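Local structure of glycosyltransferase Gtf1 (4PQG) at residues Asp116-Tyr124 / Gln134-Gly142; Ser409-Met419 / Val433-Ile441. The protein is a bacterial glycosyltransferase of the GT-B fold, with an added antiparallel beta-sheet domain, that binds uridine-5'-diphosphate. All coordinates share one frame; numbering follows the deposited sequence.

Interaction 1: Asp116-Tyr124 / Gln134-Gly142; sequences DQDKFVTCY and QHAEYVFKG
A beta hairpin pairs Phe120 with Val139 and Tyr124 with His135 as the third and fourth strands of the extended antiparallel sheet. Its strands, 119-124 and 135-140, run at 163° to one another. Phe120, Thr122 and Tyr124 form the hydrogen-bonded pairs with Val139, Glu137 and His135; typical is Val139 N to Phe120 O at 3.0 Å.

On the face of these residues, Phe120 takes chi1 63°, which swings CG in between its own backbone N and carbonyl carbon and lays the ring alongside Val139, one face turned to it. Val139 CB then sits 3.9 Å from the Phe120 ring centroid, a CH-pi contact suited to a compact branched side chain. The rings of Tyr124 and His135 are nearly parallel, 4° apart, but slid so far that they barely overlap; Tyr124 CB covers the imidazole instead. Beyond it Tyr124 CE2 reaches Glu137 CD at 3.5 Å.

On the other face the long aliphatic part of Lys119 passes Tyr138, with CD 3.2 Å from Tyr138 OH, and its ammonium bonds to Gly97 O. Val121 CG2 meets the edge of the Tyr138 ring, while small Ala136 fits beside Cys123. At the open end Lys141 N donates to Asp118 O, 2.6 Å away, and Asp118 CB rests over the Phe140 ring. Strands 109-114 and 143-150 flank the pair, as expected of a meandering antiparallel sheet of successive hairpins.

Interaction 2: Ser409-Met419 / Val433-Ile441; sequences STSEGFGLTLM and VPYGNQTFI. With NAG (2-acetamido-2-deoxy-beta-D-glucopyranose), chain D; UDP (uridine-5'-diphosphate), chain C.
Glu412 O receives both Tyr435 N, at 2.7 Å, and Gly436 N, at 2.9 Å; the two donors reach it from opposite faces of its carbonyl plane, so one oxygen holds two successive amides of 433-441. In return Glu412 N makes a weak bond to Pro434 O. Tyr435 follows a cis peptide bond.

Next along 409-419, Phe414 O lies 3.2 Å from Gly436 CA, a close CA-H...O contact that the lack of a side chain at Gly436 permits. Phe440 turns its edge to the face of Phe414, a T-shaped stack with planes at 80° and CZ-CZ 3.4 Å. With chi1 of -173°, Phe414 CG lies opposite its backbone N, which carries the ring back to this partner. Leu418 CB and Met419 CB supply apolar cover for Phe440.

The same loop presents its other side to the ligands. Gly413 N, Phe414 N and Gly415 N donate to NAG O7, O3 and O4, and Glu412 OE1 accepts from NAG O3 at 2.6 Å. Ser409 OG donates to Glu412 OE2, which Lys341 also meets in a salt bridge, positioning the carboxylate. Gly415, with backbone angles awkward for other residues, stands at the N-cap position of the helix whose first amides, Leu416 N and Thr417 N, bind UDP O1A and O2A. Such a glycine-rich loop leading into a helix that holds the diphosphate is characteristic of the C-terminal nucleotide-binding domain of GT-B glycosyltransferases.

Interaction 1 comes first along the chain and closes before interaction 2 opens. Their centres are about 49 Å apart, their nearest atoms about 26 Å, and they lie on opposite sides of the chain's centre without touching. Residues 116-124 and 134-142 belong to the antiparallel extended sheet, whereas 409-419 and 433-441 follow strands 404-406 and 428-431 of a parallel sheet in the group 1 glycosyltransferase region. The two therefore have no beta-sheet or sequence family in common: interaction 1 builds the added beta domain at the periphery, while interaction 2 shapes the ligand-bearing interior, where helix 24-38 from the N-terminal part of the chain also packs.

Interaction 1: Asp116-Tyr124 / Gln134-Gly142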
loop_
_atom_site.group_PDB
_atom_site.type_symbol
_atom_site.label_atom_id
_atom_site.label_comp_id
_atom_site.label_asym_id
_atom_site.label_seq_id
_atom_site.Cartn_x
_atom_site.Cartn_y
_atom_site.Cartn_z
ATOM N N ASP A 116 41.091 16.355 -6.954
ATOM C CA ASP A 116 40.303 17.515 -7.334
ATOM C C ASP A 116 39.385 17.806 -6.134
ATOM O O ASP A 116 38.331 17.181 -5.960
ATOM C CB ASP A 116 39.502 17.230 -8.613
ATOM C CG ASP A 116 38.793 18.471 -9.167
ATOM O OD1 ASP A 116 38.448 19.385 -8.379
ATOM O OD2 ASP A 116 38.573 18.524 -10.401
ATOM N N GLN A 117 39.829 18.741 -5.294
ATOM C CA GLN A 117 39.151 19.100 -4.046
ATOM C C GLN A 117 37.731 19.618 -4.281
ATOM O O GLN A 117 36.897 19.620 -3.369
ATOM C CB GLN A 117 39.961 20.177 -3.317
ATOM C CG GLN A 117 39.870 20.116 -1.805
ATOM C CD GLN A 117 40.968 19.262 -1.194
ATOM O OE1 GLN A 117 41.747 19.743 -0.371
ATOM N NE2 GLN A 117 41.045 17.994 -1.601
ATOM N N ASP A 118 37.468 20.054 -5.509
ATOM C CA ASP A 118 36.179 20.626 -5.863
ATOM C C ASP A 118 35.064 19.598 -6.048
ATOM O O ASP A 118 33.894 19.956 -5.974
ATOM C CB ASP A 118 36.313 21.495 -7.114
ATOM C CG ASP A 118 37.158 22.736 -6.877
ATOM O OD1 ASP A 118 37.136 23.275 -5.744
ATOM O OD2 ASP A 118 37.830 23.178 -7.835
ATOM N N LYS A 119 35.414 18.335 -6.272
ATOM C CA LYS A 119 34.403 17.330 -6.563
ATOM C C LYS A 119 34.366 16.145 -5.588
ATOM O O LYS A 119 35.406 15.656 -5.156
ATOM C CB LYS A 119 34.504 16.864 -8.030
ATOM C CG LYS A 119 35.362 15.630 -8.307
ATOM C CD LYS A 119 35.647 15.485 -9.801
ATOM C CE LYS A 119 36.281 14.144 -10.158
ATOM N NZ LYS A 119 35.307 13.015 -10.259
ATOM N N PHE A 120 33.156 15.715 -5.230
ATOM C CA PHE A 120 32.952 14.437 -4.547
ATOM C C PHE A 120 31.667 13.726 -4.993
ATOM O O PHE A 120 30.755 14.357 -5.530
ATOM C CB PHE A 120 33.017 14.575 -3.013
ATOM C CG PHE A 120 31.953 15.456 -2.406
ATOM C CD1 PHE A 120 30.673 14.958 -2.134
ATOM C CD2 PHE A 120 32.248 16.769 -2.037
ATOM C CE1 PHE A 120 29.702 15.769 -1.549
ATOM C CE2 PHE A 120 31.281 17.583 -1.445
ATOM C CZ PHE A 120 30.004 17.080 -1.204
ATOM N N VAL A 121 31.623 12.415 -4.776
ATOM C CA VAL A 121 30.469 11.591 -5.102
ATOM C C VAL A 121 29.954 10.986 -3.805
ATOM O O VAL A 121 30.735 10.426 -3.022
ATOM C CB VAL A 121 30.844 10.452 -6.080
ATOM C CG1 VAL A 121 29.641 9.578 -6.387
ATOM C CG2 VAL A 121 31.426 11.014 -7.368
ATOM N N THR A 122 28.651 11.116 -3.559
ATOM C CA THR A 122 28.026 10.424 -2.435
ATOM C C THR A 122 27.218 9.247 -2.966
ATOM O O THR A 122 26.306 9.420 -3.790
ATOM C CB THR A 122 27.155 11.379 -1.597
ATOM O OG1 THR A 122 27.916 12.549 -1.270
ATOM C CG2 THR A 122 26.670 10.699 -0.313
ATOM N N CYS A 123 27.585 8.046 -2.523
ATOM C CA CYS A 123 26.859 6.837 -2.866
ATOM C C CYS A 123 25.904 6.445 -1.754
ATOM O O CYS A 123 26.255 6.475 -0.560
ATOM C CB CYS A 123 27.810 5.671 -3.144
ATOM S SG CYS A 123 28.929 5.909 -4.547
ATOM N N TYR A 124 24.698 6.066 -2.160
ATOM C CA TYR A 124 23.692 5.573 -1.240
ATOM C C TYR A 124 23.540 4.080 -1.441
ATOM O O TYR A 124 22.984 3.610 -2.438
ATOM C CB TYR A 124 22.373 6.344 -1.402
ATOM C CG TYR A 124 22.506 7.788 -0.958
ATOM C CD1 TYR A 124 22.159 8.179 0.337
ATOM C CD2 TYR A 124 23.034 8.758 -1.819
ATOM C CE1 TYR A 124 22.299 9.504 0.749
ATOM C CE2 TYR A 124 23.188 10.077 -1.413
ATOM C CZ TYR A 124 22.821 10.443 -0.133
ATOM O OH TYR A 124 22.963 11.756 0.255
ATOM N N GLN A 134 22.358 2.157 -4.876
ATOM C CA GLN A 134 20.986 2.395 -5.336
ATOM C C GLN A 134 20.953 3.700 -6.134
ATOM O O GLN A 134 20.344 3.758 -7.192
ATOM C CB GLN A 134 20.018 2.423 -4.127
ATOM C CG GLN A 134 18.542 2.675 -4.425
ATOM C CD GLN A 134 18.197 4.162 -4.512
ATOM O OE1 GLN A 134 18.761 4.988 -3.772
ATOM N NE2 GLN A 134 17.267 4.515 -5.411
ATOM N N HIS A 135 21.609 4.733 -5.612
ATOM C CA HIS A 135 21.783 6.000 -6.331
ATOM C C HIS A 135 22.993 6.747 -5.838
ATOM O O HIS A 135 23.512 6.440 -4.765
ATOM C CB HIS A 135 20.508 6.853 -6.298
ATOM C CG HIS A 135 20.288 7.616 -5.020
ATOM N ND1 HIS A 135 19.698 7.070 -3.946
ATOM C CD2 HIS A 135 20.536 8.950 -4.695
ATOM C CE1 HIS A 135 19.590 7.989 -2.973
ATOM N NE2 HIS A 135 20.094 9.145 -3.435
ATOM N N ALA A 136 23.459 7.715 -6.629
ATOM C CA ALA A 136 24.692 8.468 -6.350
ATOM C C ALA A 136 24.491 9.924 -6.699
ATOM O O ALA A 136 23.741 10.245 -7.633
ATOM C CB ALA A 136 25.856 7.910 -7.153
ATOM N N GLU A 137 25.171 10.792 -5.958
ATOM C CA GLU A 137 25.072 12.238 -6.106
ATOM C C GLU A 137 26.435 12.845 -6.436
ATOM O O GLU A 137 27.424 12.558 -5.753
ATOM C CB GLU A 137 24.500 12.854 -4.817
ATOM C CG GLU A 137 23.175 12.200 -4.421
ATOM C CD GLU A 137 22.426 12.917 -3.321
ATOM O OE1 GLU A 137 23.024 13.796 -2.677
ATOM O OE2 GLU A 137 21.237 12.568 -3.091
ATOM N N TYR A 138 26.485 13.673 -7.480
ATOM C CA TYR A 138 27.731 14.338 -7.889
ATOM C C TYR A 138 27.714 15.802 -7.532
ATOM O O TYR A 138 26.839 16.547 -7.972
ATOM C CB TYR A 138 27.982 14.215 -9.387
ATOM C CG TYR A 138 29.307 14.816 -9.855
ATOM C CD1 TYR A 138 30.509 14.090 -9.747
ATOM C CD2 TYR A 138 29.360 16.097 -10.433
ATOM C CE1 TYR A 138 31.716 14.629 -10.195
ATOM C CE2 TYR A 138 30.559 16.649 -10.878
ATOM C CZ TYR A 138 31.729 15.915 -10.759
ATOM O OH TYR A 138 32.915 16.455 -11.205
ATOM N N VAL A 139 28.721 16.210 -6.773
ATOM C CA VAL A 139 28.760 17.555 -6.210
ATOM C C VAL A 139 30.032 18.257 -6.672
ATOM O O VAL A 139 31.123 17.676 -6.625
ATOM C CB VAL A 139 28.669 17.516 -4.662
ATOM C CG1 VAL A 139 28.648 18.917 -4.084
ATOM C CG2 VAL A 139 27.434 16.751 -4.198
ATOM N N PHE A 140 29.882 19.485 -7.163
ATOM C CA PHE A 140 31.023 20.279 -7.589
ATOM C C PHE A 140 31.045 21.599 -6.828
ATOM O O PHE A 140 30.013 22.281 -6.724
ATOM C CB PHE A 140 31.007 20.525 -9.092
ATOM C CG PHE A 140 32.317 21.008 -9.629
ATOM C CD1 PHE A 140 33.379 20.121 -9.820
ATOM C CD2 PHE A 140 32.507 22.357 -9.930
ATOM C CE1 PHE A 140 34.607 20.574 -10.305
ATOM C CE2 PHE A 140 33.727 22.814 -10.420
ATOM C CZ PHE A 140 34.776 21.923 -10.607
ATOM N N LYS A 141 32.215 21.929 -6.273
ATOM C CA LYS A 141 32.386 23.114 -5.416
ATOM C C LYS A 141 31.146 23.371 -4.557
ATOM O O LYS A 141 30.569 24.458 -4.581
ATOM C CB LYS A 141 32.761 24.348 -6.251
ATOM C CG LYS A 141 34.106 24.228 -6.973
ATOM C CD LYS A 141 34.621 25.543 -7.567
ATOM C CE LYS A 141 35.066 26.536 -6.492
ATOM N NZ LYS A 141 35.676 27.786 -7.036
ATOM N N GLY A 142 30.718 22.339 -3.827
ATOM C CA GLY A 142 29.588 22.452 -2.902
ATOM C C GLY A 142 28.204 22.263 -3.496
ATOM O O GLY A 142 27.242 22.014 -2.761
HETATM O O HOH W 1 31.884 19.737 -3.825
#

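Interaction 2: Ser409-Met419 / Val433-Ile441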
loop_
_atom_site.group_PDB
_atom_site.type_symbol
_atom_site.label_atom_id
_atom_site.label_comp_id
_atom_site.label_asym_id
_atom_site.label_seq_id
_atom_site.Cartn_x
_atom_site.Cartn_y
_atom_site.Cartn_z
ATOM N N SER A 409 -10.151 1.133 14.982
ATOM C CA SER A 409 -10.476 1.779 13.726
ATOM C C SER A 409 -11.973 2.047 13.658
ATOM O O SER A 409 -12.800 1.171 13.974
ATOM C CB SER A 409 -10.031 0.916 12.533
ATOM O OG SER A 409 -10.441 1.506 11.314
ATOM N N THR A 410 -12.315 3.260 13.242
ATOM C CA THR A 410 -13.699 3.663 13.145
ATOM C C THR A 410 -14.351 3.307 11.800
ATOM O O THR A 410 -15.542 3.570 11.601
ATOM C CB THR A 410 -13.860 5.166 13.482
ATOM O OG1 THR A 410 -12.747 5.896 12.935
ATOM C CG2 THR A 410 -13.843 5.352 15.007
ATOM N N SER A 411 -13.579 2.695 10.895
ATOM C CA SER A 411 -14.112 2.301 9.587
ATOM C C SER A 411 -13.144 1.422 8.807
ATOM O O SER A 411 -11.961 1.744 8.694
ATOM C CB SER A 411 -14.463 3.543 8.748
ATOM O OG SER A 411 -14.839 3.179 7.430
ATOM N N GLU A 412 -13.646 0.311 8.267
ATOM C CA GLU A 412 -12.836 -0.511 7.356
ATOM C C GLU A 412 -13.628 -0.992 6.163
ATOM O O GLU A 412 -14.684 -1.614 6.313
ATOM C CB GLU A 412 -12.210 -1.722 8.066
ATOM C CG GLU A 412 -11.249 -1.382 9.201
ATOM C CD GLU A 412 -9.913 -0.789 8.750
ATOM O OE1 GLU A 412 -9.529 -0.922 7.554
ATOM O OE2 GLU A 412 -9.217 -0.213 9.625
ATOM N N GLY A 413 -13.101 -0.715 4.972
ATOM C CA GLY A 413 -13.652 -1.265 3.749
ATOM C C GLY A 413 -13.658 -2.782 3.830
ATOM O O GLY A 413 -14.570 -3.447 3.324
ATOM N N PHE A 414 -12.634 -3.334 4.459
ATOM C CA PHE A 414 -12.485 -4.771 4.589
ATOM C C PHE A 414 -11.642 -5.063 5.804
ATOM O O PHE A 414 -12.118 -5.678 6.774
ATOM C CB PHE A 414 -11.807 -5.368 3.352
ATOM C CG PHE A 414 -11.778 -6.878 3.347
ATOM C CD1 PHE A 414 -12.963 -7.612 3.206
ATOM C CD2 PHE A 414 -10.577 -7.569 3.476
ATOM C CE1 PHE A 414 -12.944 -8.999 3.174
ATOM C CE2 PHE A 414 -10.550 -8.969 3.443
ATOM C CZ PHE A 414 -11.736 -9.680 3.295
ATOM N N GLY A 415 -10.390 -4.602 5.756
ATOM C CA GLY A 415 -9.446 -4.789 6.857
ATOM C C GLY A 415 -8.668 -6.081 6.765
ATOM O O GLY A 415 -9.006 -7.090 7.416
ATOM N N LEU A 416 -7.605 -6.056 5.974
ATOM C CA LEU A 416 -6.812 -7.232 5.734
ATOM C C LEU A 416 -6.214 -7.835 7.013
ATOM O O LEU A 416 -6.144 -9.053 7.119
ATOM C CB LEU A 416 -5.713 -6.930 4.705
ATOM C CG LEU A 416 -6.217 -6.783 3.251
ATOM C CD1 LEU A 416 -5.150 -6.188 2.325
ATOM C CD2 LEU A 416 -6.787 -8.076 2.673
ATOM N N THR A 417 -5.782 -7.003 7.965
ATOM C CA THR A 417 -5.261 -7.534 9.246
ATOM C C THR A 417 -6.343 -8.227 10.102
ATOM O O THR A 417 -6.014 -9.068 10.943
ATOM C CB THR A 417 -4.563 -6.480 10.119
ATOM O OG1 THR A 417 -5.512 -5.466 10.492
ATOM C CG2 THR A 417 -3.351 -5.872 9.376
ATOM N N LEU A 418 -7.610 -7.870 9.892
ATOM C CA LEU A 418 -8.708 -8.558 10.581
ATOM C C LEU A 418 -8.868 -9.986 10.034
ATOM O O LEU A 418 -9.001 -10.941 10.791
ATOM C CB LEU A 418 -10.018 -7.775 10.444
ATOM C CG LEU A 418 -10.061 -6.277 10.781
ATOM C CD1 LEU A 418 -11.457 -5.739 10.521
ATOM C CD2 LEU A 418 -9.622 -6.013 12.218
ATOM N N MET A 419 -8.825 -10.115 8.716
ATOM C CA MET A 419 -8.840 -11.423 8.041
ATOM C C MET A 419 -7.614 -12.251 8.418
ATOM O O MET A 419 -7.711 -13.433 8.763
ATOM C CB MET A 419 -8.887 -11.237 6.518
ATOM C CG MET A 419 -8.925 -12.552 5.738
ATOM S SD MET A 419 -8.493 -12.340 4.004
ATOM C CE MET A 419 -6.727 -12.060 4.175
ATOM N N VAL A 433 -18.833 -1.091 13.707
ATOM C CA VAL A 433 -18.879 -0.145 12.597
ATOM C C VAL A 433 -18.650 -0.888 11.288
ATOM O O VAL A 433 -17.940 -1.886 11.270
ATOM C CB VAL A 433 -17.835 1.002 12.742
ATOM C CG1 VAL A 433 -18.252 1.988 13.836
ATOM C CG2 VAL A 433 -16.433 0.462 12.990
ATOM N N PRO A 434 -19.259 -0.411 10.194
ATOM C CA PRO A 434 -19.058 -1.069 8.904
ATOM C C PRO A 434 -17.676 -0.756 8.292
ATOM O O PRO A 434 -17.028 0.188 8.714
ATOM C CB PRO A 434 -20.185 -0.492 8.043
ATOM C CG PRO A 434 -20.465 0.845 8.631
ATOM C CD PRO A 434 -20.167 0.747 10.103
ATOM N N TYR A 435 -17.194 -1.565 7.349
ATOM C CA TYR A 435 -17.804 -2.848 6.967
ATOM C C TYR A 435 -17.095 -4.035 7.593
ATOM O O TYR A 435 -17.733 -5.035 7.958
ATOM C CB TYR A 435 -17.811 -2.973 5.445
ATOM C CG TYR A 435 -18.531 -1.820 4.816
ATOM C CD1 TYR A 435 -19.917 -1.813 4.736
ATOM C CD2 TYR A 435 -17.828 -0.708 4.334
ATOM C CE1 TYR A 435 -20.601 -0.742 4.183
ATOM C CE2 TYR A 435 -18.493 0.359 3.756
ATOM C CZ TYR A 435 -19.873 0.348 3.681
ATOM O OH TYR A 435 -20.546 1.413 3.137
ATOM N N GLY A 436 -15.772 -3.930 7.726
ATOM C CA GLY A 436 -14.934 -5.072 8.104
ATOM C C GLY A 436 -15.205 -5.705 9.457
ATOM O O GLY A 436 -15.247 -6.935 9.578
ATOM N N ASN A 437 -15.380 -4.875 10.477
ATOM C CA ASN A 437 -15.626 -5.361 11.836
ATOM C C ASN A 437 -16.913 -6.166 11.907
ATOM O O ASN A 437 -16.983 -7.177 12.588
ATOM C CB ASN A 437 -15.693 -4.195 12.828
ATOM C CG ASN A 437 -14.321 -3.711 13.257
ATOM O OD1 ASN A 437 -13.294 -4.131 12.707
ATOM N ND2 ASN A 437 -14.294 -2.830 14.247
ATOM N N GLN A 438 -17.918 -5.711 11.178
ATOM C CA GLN A 438 -19.196 -6.404 11.128
ATOM C C GLN A 438 -19.130 -7.693 10.297
ATOM O O GLN A 438 -19.925 -8.602 10.516
ATOM C CB GLN A 438 -20.297 -5.459 10.651
ATOM C CG GLN A 438 -20.609 -4.363 11.665
ATOM C CD GLN A 438 -21.368 -3.191 11.079
ATOM O OE1 GLN A 438 -21.570 -3.099 9.866
ATOM N NE2 GLN A 438 -21.784 -2.268 11.948
ATOM N N THR A 439 -18.168 -7.770 9.371
ATOM C CA THR A 439 -17.867 -9.014 8.639
ATOM C C THR A 439 -17.095 -10.045 9.503
ATOM O O THR A 439 -17.404 -11.249 9.494
ATOM C CB THR A 439 -17.078 -8.719 7.322
ATOM O OG1 THR A 439 -17.834 -7.828 6.498
ATOM C CG2 THR A 439 -16.859 -9.977 6.524
ATOM N N PHE A 440 -16.094 -9.585 10.245
ATOM C CA PHE A 440 -15.172 -10.515 10.908
ATOM C C PHE A 440 -15.416 -10.808 12.393
ATOM O O PHE A 440 -14.820 -11.740 12.927
ATOM C CB PHE A 440 -13.718 -10.078 10.699
ATOM C CG PHE A 440 -13.289 -10.097 9.264
ATOM C CD1 PHE A 440 -13.221 -11.299 8.561
ATOM C CD2 PHE A 440 -12.976 -8.913 8.602
ATOM C CE1 PHE A 440 -12.837 -11.325 7.228
ATOM C CE2 PHE A 440 -12.587 -8.933 7.267
ATOM C CZ PHE A 440 -12.515 -10.141 6.579
ATOM N N ILE A 441 -16.269 -10.017 13.046
ATOM C CA ILE A 441 -16.550 -10.190 14.476
ATOM C C ILE A 441 -18.011 -10.589 14.684
ATOM O O ILE A 441 -18.929 -9.875 14.264
ATOM C CB ILE A 441 -16.239 -8.920 15.315
ATOM C CG1 ILE A 441 -14.871 -8.333 14.953
ATOM C CG2 ILE A 441 -16.306 -9.228 16.810
ATOM C CD1 ILE A 441 -14.512 -7.066 15.715
HETATM C C1 NAG D . -8.092 0.041 2.720
HETATM C C2 NAG D . -9.253 0.075 3.705
HETATM C C3 NAG D . -9.161 -1.374 4.201
HETATM C C4 NAG D . -9.116 -2.383 3.042
HETATM C C5 NAG D . -8.061 -1.966 1.980
HETATM C C6 NAG D . -7.885 -2.947 0.826
HETATM C C7 NAG D . -9.965 1.640 5.432
HETATM C C8 NAG D . -9.499 2.497 6.574
HETATM N N2 NAG D . -9.010 0.963 4.817
HETATM O O1 NAG D . -7.203 1.115 2.598
HETATM O O3 NAG D . -10.184 -1.687 5.130
HETATM O O4 NAG D . -8.779 -3.643 3.572
HETATM O O5 NAG D . -8.440 -0.658 1.545
HETATM O O6 NAG D . -9.077 -2.912 0.076
HETATM O O7 NAG D . -11.164 1.604 5.109
HETATM N N1 UDP C . 0.914 -4.782 7.330
HETATM C C2 UDP C . 2.193 -5.379 7.344
HETATM N N3 UDP C . 2.996 -5.159 8.376
HETATM C C4 UDP C . 2.649 -4.382 9.411
HETATM C C5 UDP C . 1.394 -3.766 9.433
HETATM C C6 UDP C . 0.528 -3.994 8.356
HETATM O O2 UDP C . 2.577 -6.122 6.407
HETATM O O4 UDP C . 3.466 -4.229 10.346
HETATM C "C1'" UDP C . 0.030 -5.077 6.192
HETATM C "C2'" UDP C . -1.054 -6.048 6.655
HETATM O "O2'" UDP C . -0.662 -7.433 6.595
HETATM C "C3'" UDP C . -2.235 -5.762 5.744
HETATM C "C4'" UDP C . -2.015 -4.317 5.303
HETATM O "O4'" UDP C . -0.702 -3.936 5.745
HETATM O "O3'" UDP C . -2.205 -6.615 4.594
HETATM C "C5'" UDP C . -3.020 -3.349 5.927
HETATM O "O5'" UDP C . -4.283 -3.561 5.319
HETATM P PA UDP C . -5.649 -3.174 6.065
HETATM O O1A UDP C . -6.803 -3.498 5.154
HETATM O O2A UDP C . -5.597 -3.825 7.426
HETATM O O3A UDP C . -5.546 -1.613 6.463
HETATM P PB UDP C . -5.410 -0.293 5.551
HETATM O O1B UDP C . -6.346 0.695 6.210
HETATM O O2B UDP C . -3.938 0.079 5.626
HETATM O O3B UDP C . -5.902 -0.678 4.169
HETATM O O HOH W 2 -12.564 -0.986 15.587
HETATM O O HOH W 3 -17.353 2.596 7.420
#